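PDB 4CVU: beta-mannosidase from Trichoderma harzianum, which probably hydrolyses beta-mannosidic linkages to release mannose, as a fungal beta-mannosidase of glycoside hydrolase family 2. Local coordinates for residues A[420-425]-A[448-453]; A[489-494]-A[534-539]. One frame throughout, in Å; residues are numbered along the deposited sequence.

Interaction 1. Residues A[420-425]-A[448-453]; sequences RVWSSG and QFSDTL
Ser450 OG donates a hydrogen bond to Ser423 O over 2.7 Å, and the same hydroxyl is hydrogen-bonded to Asn488 ND2. The donor sits well to one side of the Ser423 carbonyl, at a C=O...donor angle of 112° and tilted 31° from its plane. These are two loops at the C-terminal ends of neighbouring parallel strands, 418-421 and 442-446, in the (beta/alpha)8 barrel of the catalytic domain. Gln448 covers much of the rest: its chain bends at chi2 (-52°), which turns CD back beside Gly425. From there NE2 donates over 3.1 Å to a water that donates to Trp422 O, while OE1 lies 3.1 Å from Ser424 OG, whose one proton could serve either OE1 or Gly425 O, and which is also hydrogen-bonded to Gln195 N. An alanine in place of Gln448 would probably leave that water without its amide donor and open a gap beside Gly425. Ser423 OG lies 3.3 Å from Phe449 O, but its hydrogen bond goes to Glu446 OE1, at the end of strand 442-446. The Ser423-Ser424 peptide is cis, and Ser424 N rests 3.3 Å above the plane of the Trp422 ring, offset toward its rim, with Ser450 OG 3.6 Å from Trp422 CZ2.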
ATOM      1  N   ARG A 420     -27.190 -14.164  14.507  1.00 33.62           N
ATOM      2  CA  ARG A 420     -28.242 -13.524  13.773  1.00 34.36           C
ATOM      3  C   ARG A 420     -27.737 -13.140  12.411  1.00 34.14           C
ATOM      4  O   ARG A 420     -26.834 -12.314  12.319  1.00 34.37           O
ATOM      5  CB  ARG A 420     -28.732 -12.266  14.480  1.00 33.12           C
ATOM      6  CG  ARG A 420     -29.552 -11.384  13.566  1.00 33.28           C
ATOM      7  CD  ARG A 420     -30.387 -10.429  14.389  1.00 32.67           C
ATOM      8  NE  ARG A 420     -31.120  -9.484  13.551  1.00 33.89           N
ATOM      9  CZ  ARG A 420     -30.969  -8.161  13.532  1.00 34.56           C
ATOM     10  NH1 ARG A 420     -30.075  -7.536  14.285  1.00 37.18           N
ATOM     11  NH2 ARG A 420     -31.735  -7.445  12.735  1.00 37.66           N
ATOM     12  N   VAL A 421     -28.325 -13.725  11.374  1.00 34.20           N
ATOM     13  CA  VAL A 421     -27.975 -13.427  10.002  1.00 35.14           C
ATOM     14  C   VAL A 421     -28.749 -12.164   9.594  1.00 34.79           C
ATOM     15  O   VAL A 421     -29.892 -12.214   9.153  1.00 35.39           O
ATOM     16  CB  VAL A 421     -28.244 -14.607   9.044  1.00 35.56           C
ATOM     17  CG1 VAL A 421     -27.687 -14.311   7.659  1.00 36.43           C
ATOM     18  CG2 VAL A 421     -27.625 -15.864   9.571  1.00 35.26           C
ATOM     19  N   TRP A 422     -28.060 -11.040   9.750  1.00 35.20           N
ATOM     20  CA  TRP A 422     -28.583  -9.704   9.647  1.00 35.20           C
ATOM     21  C   TRP A 422     -29.116  -9.359   8.259  1.00 35.43           C
ATOM     22  O   TRP A 422     -28.503  -9.703   7.261  1.00 34.10           O
ATOM     23  CB  TRP A 422     -27.439  -8.734  10.023  1.00 35.47           C
ATOM     24  CG  TRP A 422     -27.777  -7.277   9.812  1.00 33.91           C
ATOM     25  CD1 TRP A 422     -28.464  -6.472  10.686  1.00 33.63           C
ATOM     26  CD2 TRP A 422     -27.462  -6.473   8.682  1.00 32.73           C
ATOM     27  NE1 TRP A 422     -28.563  -5.199  10.170  1.00 33.50           N
ATOM     28  CE2 TRP A 422     -27.970  -5.180   8.934  1.00 33.59           C
ATOM     29  CE3 TRP A 422     -26.819  -6.719   7.457  1.00 33.56           C
ATOM     30  CZ2 TRP A 422     -27.855  -4.132   8.008  1.00 33.39           C
ATOM     31  CZ3 TRP A 422     -26.688  -5.686   6.550  1.00 33.55           C
ATOM     32  CH2 TRP A 422     -27.212  -4.409   6.821  1.00 33.76           C
ATOM     33  N   SER A 423     -30.251  -8.666   8.198  1.00 35.40           N
ATOM     34  CA  SER A 423     -30.754  -8.128   6.909  1.00 35.29           C
ATOM     35  C   SER A 423     -30.400  -6.643   6.829  1.00 34.29           C
ATOM     36  O   SER A 423     -30.585  -5.934   7.816  1.00 34.85           O
ATOM     37  CB  SER A 423     -32.277  -8.349   6.771  1.00 35.21           C
ATOM     38  OG  SER A 423     -33.008  -7.762   7.872  1.00 36.76           O
ATOM     39  N   SER A 424     -29.916  -6.139   5.687  1.00 34.35           N
ATOM     40  CA  SER A 424     -29.763  -6.845   4.433  1.00 33.82           C
ATOM     41  C   SER A 424     -28.393  -6.669   3.852  1.00 34.38           C
ATOM     42  O   SER A 424     -27.981  -5.553   3.488  1.00 33.14           O
ATOM     43  CB  SER A 424     -30.808  -6.416   3.382  1.00 35.56           C
ATOM     44  OG  SER A 424     -30.468  -6.867   2.046  1.00 34.93           O
ATOM     45  N   GLY A 425     -27.670  -7.761   4.058  1.00 37.81           N
ATOM     46  CA  GLY A 425     -26.896  -8.508   3.072  1.00 38.68           C
ATOM     47  C   GLY A 425     -27.848  -9.431   2.318  1.00 35.96           C
ATOM     48  O   GLY A 425     -28.635  -8.966   1.466  1.00 34.21           O
ATOM     49  N   GLN A 448     -34.658  -9.929   3.180  1.00 36.24           N
ATOM     50  CA  GLN A 448     -33.765  -8.804   2.847  1.00 35.02           C
ATOM     51  C   GLN A 448     -34.442  -7.432   2.818  1.00 36.09           C
ATOM     52  O   GLN A 448     -34.613  -6.819   1.786  1.00 36.53           O
ATOM     53  CB  GLN A 448     -32.973  -9.117   1.564  1.00 36.41           C
ATOM     54  CG  GLN A 448     -32.263 -10.461   1.611  1.00 35.43           C
ATOM     55  CD  GLN A 448     -31.404 -10.634   2.845  1.00 35.96           C
ATOM     56  OE1 GLN A 448     -30.701  -9.724   3.245  1.00 37.03           O
ATOM     57  NE2 GLN A 448     -31.430 -11.814   3.436  1.00 36.20           N
ATOM     58  N   PHE A 449     -34.855  -6.955   3.981  1.00 36.29           N
ATOM     59  CA  PHE A 449     -35.465  -5.657   4.089  1.00 37.63           C
ATOM     60  C   PHE A 449     -34.918  -4.959   5.353  1.00 37.90           C
ATOM     61  O   PHE A 449     -34.917  -5.551   6.431  1.00 36.27           O
ATOM     62  CB  PHE A 449     -36.986  -5.792   4.193  1.00 39.12           C
ATOM     63  CG  PHE A 449     -37.617  -6.477   3.016  1.00 38.90           C
ATOM     64  CD1 PHE A 449     -38.046  -5.738   1.908  1.00 39.44           C
ATOM     65  CD2 PHE A 449     -37.804  -7.857   3.019  1.00 37.61           C
ATOM     66  CE1 PHE A 449     -38.660  -6.386   0.824  1.00 38.40           C
ATOM     67  CE2 PHE A 449     -38.385  -8.495   1.947  1.00 39.03           C
ATOM     68  CZ  PHE A 449     -38.815  -7.750   0.838  1.00 37.78           C
ATOM     69  N   SER A 450     -34.460  -3.707   5.221  1.00 37.85           N
ATOM     70  CA  SER A 450     -33.592  -3.151   6.255  1.00 38.10           C
ATOM     71  C   SER A 450     -33.470  -1.611   6.345  1.00 38.80           C
ATOM     72  O   SER A 450     -33.024  -0.956   5.410  1.00 38.52           O
ATOM     73  CB  SER A 450     -32.204  -3.820   6.105  1.00 37.21           C
ATOM     74  OG  SER A 450     -31.303  -3.397   7.109  1.00 36.44           O
ATOM     75  N   ASP A 451     -33.915  -1.060   7.476  1.00 39.72           N
ATOM     76  CA  ASP A 451     -33.658   0.309   7.849  1.00 41.58           C
ATOM     77  C   ASP A 451     -34.208   1.336   6.842  1.00 41.92           C
ATOM     78  O   ASP A 451     -33.631   2.398   6.621  1.00 40.14           O
ATOM     79  CB  ASP A 451     -32.151   0.498   8.041  1.00 45.12           C
ATOM     80  CG  ASP A 451     -31.815   1.742   8.843  1.00 53.84           C
ATOM     81  OD1 ASP A 451     -32.683   2.244   9.611  1.00 55.99           O
ATOM     82  OD2 ASP A 451     -30.667   2.237   8.693  1.00 57.64           O
ATOM     83  N   THR A 452     -35.324   0.989   6.235  1.00 40.51           N
ATOM     84  CA  THR A 452     -36.096   1.917   5.434  1.00 40.65           C
ATOM     85  C   THR A 452     -37.445   1.261   5.223  1.00 40.71           C
ATOM     86  O   THR A 452     -37.644   0.094   5.598  1.00 39.63           O
ATOM     87  CB  THR A 452     -35.411   2.230   4.091  1.00 39.37           C
ATOM     88  OG1 THR A 452     -36.036   3.373   3.468  1.00 40.99           O
ATOM     89  CG2 THR A 452     -35.417   1.016   3.179  1.00 38.25           C
ATOM     90  N   LEU A 453     -38.377   2.029   4.654  1.00 41.90           N
ATOM     91  CA  LEU A 453     -39.699   1.511   4.312  1.00 42.62           C
ATOM     92  C   LEU A 453     -39.711   1.221   2.834  1.00 42.75           C
ATOM     93  O   LEU A 453     -38.930   1.797   2.103  1.00 42.60           O
ATOM     94  CB  LEU A 453     -40.807   2.493   4.714  1.00 43.22           C
ATOM     95  CG  LEU A 453     -40.935   2.745   6.224  1.00 43.41           C
ATOM     96  CD1 LEU A 453     -42.137   3.631   6.531  1.00 45.66           C
ATOM     97  CD2 LEU A 453     -41.040   1.461   7.031  1.00 44.67           C
TER
HETATM   98  O   HOH W   1     -29.307 -11.949   5.639  1.00 38.47           O

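Interaction 2. Residues A[489-494]-A[534-539]; sequences EFENLM and YSPCSA
Glu489 N points almost straight at Ser538 OG, a 3.1 Å hydrogen bond with an angle of 176° at the hydrogen. One residue further on, Phe490 lays its CB against Cys537 CB at 3.7 Å, and its ring meets that of Phe517 with the planes about 50° apart. Cys537 holds SG between its own backbone N and carbonyl carbon (chi1 58°), and this brings the sulfur up against Glu491, 3.8 Å from CB. The same sulfur lies beside Glu491 N, a buried amide with no hydrogen-bond partner in the model. Beyond CG, Glu491 runs extended past the sulfur and crosses Pro536 obliquely, OE2 passing 3.9 Å from Pro536 CG on its way to a hydrogen bond with Tyr513 OH. Glu556 lies close to that carboxylate, and the like charges would probably raise the proton affinity of the pair. In the (beta/alpha)8 barrel, this is where helix 490-501, with Glu489 at its N-cap, meets the chain leaving strand 534-535, the parallel neighbour of strand 481-485. The helix opens with a wide pi-type turn, Met494 N bonding back to Glu489 O. With CG likewise set between backbone N and carbonyl carbon, Asn492 presents its amide to the Ala539 methyl, CG 3.7 Å from Ala539 CB. A water joins the two segments here: it accepts from Phe490 N and Ala539 N, and donates to Asn492 OD1 over 3.0 Å.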
ATOM      1  N   GLU A 489     -35.186  -3.512  11.814  1.00 44.06           N
ATOM      2  CA  GLU A 489     -35.555  -2.191  12.377  1.00 44.93           C
ATOM      3  C   GLU A 489     -36.819  -1.452  11.883  1.00 43.08           C
ATOM      4  O   GLU A 489     -36.753  -0.278  11.556  1.00 44.23           O
ATOM      5  CB  GLU A 489     -34.354  -1.245  12.307  1.00 48.22           C
ATOM      6  CG  GLU A 489     -33.596  -1.164  13.633  1.00 51.89           C
ATOM      7  CD  GLU A 489     -32.090  -1.107  13.465  1.00 55.77           C
ATOM      8  OE1 GLU A 489     -31.627  -0.710  12.361  1.00 58.56           O
ATOM      9  OE2 GLU A 489     -31.367  -1.445  14.465  1.00 55.92           O
ATOM     10  N   PHE A 490     -37.956  -2.133  11.853  1.00 40.14           N
ATOM     11  CA  PHE A 490     -39.163  -1.542  11.419  1.00 41.12           C
ATOM     12  C   PHE A 490     -39.917  -0.905  12.584  1.00 40.69           C
ATOM     13  O   PHE A 490     -39.939   0.269  12.691  1.00 40.08           O
ATOM     14  CB  PHE A 490     -40.022  -2.599  10.738  1.00 39.73           C
ATOM     15  CG  PHE A 490     -39.623  -2.833   9.340  1.00 40.16           C
ATOM     16  CD1 PHE A 490     -38.523  -3.594   9.043  1.00 40.54           C
ATOM     17  CD2 PHE A 490     -40.272  -2.199   8.327  1.00 41.67           C
ATOM     18  CE1 PHE A 490     -38.124  -3.746   7.742  1.00 40.37           C
ATOM     19  CE2 PHE A 490     -39.890  -2.344   7.014  1.00 40.88           C
ATOM     20  CZ  PHE A 490     -38.812  -3.133   6.717  1.00 41.36           C
ATOM     21  N   GLU A 491     -40.471  -1.711  13.465  1.00 40.49           N
ATOM     22  CA  GLU A 491     -41.365  -1.226  14.504  1.00 41.07           C
ATOM     23  C   GLU A 491     -40.666  -0.435  15.619  1.00 41.85           C
ATOM     24  O   GLU A 491     -41.299   0.358  16.350  1.00 41.59           O
ATOM     25  CB  GLU A 491     -42.104  -2.413  15.120  1.00 42.49           C
ATOM     26  CG  GLU A 491     -43.272  -2.973  14.259  1.00 42.38           C
ATOM     27  CD  GLU A 491     -44.001  -4.145  14.925  1.00 43.18           C
ATOM     28  OE1 GLU A 491     -44.258  -4.051  16.139  1.00 41.58           O
ATOM     29  OE2 GLU A 491     -44.323  -5.154  14.253  1.00 41.74           O
ATOM     30  N   ASN A 492     -39.377  -0.705  15.807  1.00 41.19           N
ATOM     31  CA  ASN A 492     -38.612  -0.011  16.844  1.00 42.24           C
ATOM     32  C   ASN A 492     -37.928   1.274  16.359  1.00 43.56           C
ATOM     33  O   ASN A 492     -37.490   2.087  17.194  1.00 42.04           O
ATOM     34  CB  ASN A 492     -37.609  -0.959  17.484  1.00 41.30           C
ATOM     35  CG  ASN A 492     -36.461  -1.313  16.566  1.00 41.78           C
ATOM     36  OD1 ASN A 492     -36.646  -1.604  15.400  1.00 42.42           O
ATOM     37  ND2 ASN A 492     -35.248  -1.319  17.119  1.00 44.32           N
ATOM     38  N   LEU A 493     -37.828   1.457  15.036  1.00 44.30           N
ATOM     39  CA  LEU A 493     -37.089   2.597  14.460  1.00 43.53           C
ATOM     40  C   LEU A 493     -37.806   3.282  13.271  1.00 44.96           C
ATOM     41  O   LEU A 493     -38.273   4.414  13.382  1.00 44.02           O
ATOM     42  CB  LEU A 493     -35.679   2.154  14.047  1.00 44.20           C
ATOM     43  CG  LEU A 493     -34.721   3.242  13.538  1.00 44.40           C
ATOM     44  CD1 LEU A 493     -34.461   4.265  14.627  1.00 46.44           C
ATOM     45  CD2 LEU A 493     -33.415   2.651  13.060  1.00 43.87           C
ATOM     46  N   MET A 494     -37.892   2.608  12.135  1.00 45.04           N
ATOM     47  CA  MET A 494     -38.355   3.267  10.916  1.00 46.16           C
ATOM     48  C   MET A 494     -39.830   3.632  10.894  1.00 45.70           C
ATOM     49  O   MET A 494     -40.187   4.681  10.358  1.00 46.20           O
ATOM     50  CB  MET A 494     -38.019   2.436   9.688  1.00 46.35           C
ATOM     51  CG  MET A 494     -36.535   2.329   9.434  1.00 51.46           C
ATOM     52  SD  MET A 494     -35.658   3.885   9.646  1.00 55.03           S
ATOM     53  CE  MET A 494     -36.666   4.916   8.562  1.00 47.70           C
ATOM     54  N   TYR A 534     -41.892 -17.004  13.234  1.00 38.30           N
ATOM     55  CA  TYR A 534     -41.803 -15.796  12.457  1.00 38.60           C
ATOM     56  C   TYR A 534     -42.032 -14.593  13.300  1.00 39.68           C
ATOM     57  O   TYR A 534     -42.764 -14.622  14.303  1.00 41.02           O
ATOM     58  CB  TYR A 534     -42.840 -15.787  11.312  1.00 39.61           C
ATOM     59  CG  TYR A 534     -42.767 -14.574  10.390  1.00 37.75           C
ATOM     60  CD1 TYR A 534     -41.748 -14.450   9.453  1.00 37.27           C
ATOM     61  CD2 TYR A 534     -43.732 -13.571  10.446  1.00 38.48           C
ATOM     62  CE1 TYR A 534     -41.664 -13.351   8.617  1.00 37.67           C
ATOM     63  CE2 TYR A 534     -43.678 -12.465   9.596  1.00 38.31           C
ATOM     64  CZ  TYR A 534     -42.634 -12.358   8.684  1.00 37.84           C
ATOM     65  OH  TYR A 534     -42.545 -11.272   7.849  1.00 37.83           O
ATOM     66  N   SER A 535     -41.397 -13.511  12.877  1.00 39.63           N
ATOM     67  CA  SER A 535     -41.694 -12.215  13.403  1.00 39.59           C
ATOM     68  C   SER A 535     -41.616 -11.244  12.233  1.00 38.23           C
ATOM     69  O   SER A 535     -40.724 -11.381  11.371  1.00 37.05           O
ATOM     70  CB  SER A 535     -40.676 -11.850  14.498  1.00 40.37           C
ATOM     71  OG  SER A 535     -40.855 -10.515  14.928  1.00 41.41           O
ATOM     72  N   PRO A 536     -42.539 -10.277  12.191  1.00 38.08           N
ATOM     73  CA  PRO A 536     -42.550  -9.359  11.068  1.00 39.88           C
ATOM     74  C   PRO A 536     -41.331  -8.403  11.028  1.00 40.23           C
ATOM     75  O   PRO A 536     -41.062  -7.820   9.986  1.00 39.68           O
ATOM     76  CB  PRO A 536     -43.854  -8.592  11.238  1.00 40.51           C
ATOM     77  CG  PRO A 536     -44.214  -8.740  12.674  1.00 40.60           C
ATOM     78  CD  PRO A 536     -43.617 -10.009  13.157  1.00 39.58           C
ATOM     79  N   CYS A 537     -40.618  -8.241  12.155  1.00 39.95           N
ATOM     80  CA  CYS A 537     -39.330  -7.517  12.139  1.00 40.30           C
ATOM     81  C   CYS A 537     -38.449  -7.909  13.301  1.00 38.94           C
ATOM     82  O   CYS A 537     -38.892  -8.560  14.261  1.00 38.67           O
ATOM     83  CB  CYS A 537     -39.525  -6.009  12.121  1.00 39.13           C
ATOM     84  SG  CYS A 537     -40.486  -5.426  13.534  1.00 40.68           S
ATOM     85  N   SER A 538     -37.194  -7.494  13.193  1.00 39.48           N
ATOM     86  CA  SER A 538     -36.115  -7.926  14.082  1.00 38.38           C
ATOM     87  C   SER A 538     -36.296  -7.528  15.525  1.00 38.15           C
ATOM     88  O   SER A 538     -35.695  -8.144  16.391  1.00 36.72           O
ATOM     89  CB  SER A 538     -34.801  -7.326  13.620  1.00 39.13           C
ATOM     90  OG  SER A 538     -34.861  -5.909  13.721  1.00 40.15           O
ATOM     91  N   ALA A 539     -37.062  -6.472  15.781  1.00 37.65           N
ATOM     92  CA  ALA A 539     -37.316  -6.009  17.128  1.00 36.38           C
ATOM     93  C   ALA A 539     -38.708  -5.447  17.254  1.00 36.90           C
ATOM     94  O   ALA A 539     -39.072  -4.509  16.536  1.00 38.91           O
ATOM     95  CB  ALA A 539     -36.292  -4.922  17.523  1.00 37.68           C
TER
HETATM   96  O   HOH W   2     -37.694  -4.011  13.985  1.00 43.86           O

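Overall arrangement
Interaction 1 joins two loops that follow strands 418-421 and 442-446, whereas interaction 2 joins the start of helix 490-501 to the chain leaving strand 534-535; all belong to the same barrel, and the contact centres are 10 Å apart. Every residue that touches across interaction 1 is buried, about 11 Å from the chain centre, and its chemistry is mostly polar: hydroxyls, carbonyls and an amide. Interaction 2 lies about 17 Å from that centre, is buried too but with Glu489 and Asn492 partly exposed, and mixes one direct hydrogen bond with packing around a cysteine sulfur and an alanine methyl. The two touch directly. Arg420 NH2 packs against Ser538 CB, and Asp451 lies on Leu493 and Met494. Asn488, just before 489-494, also bonds Arg420 through OD1.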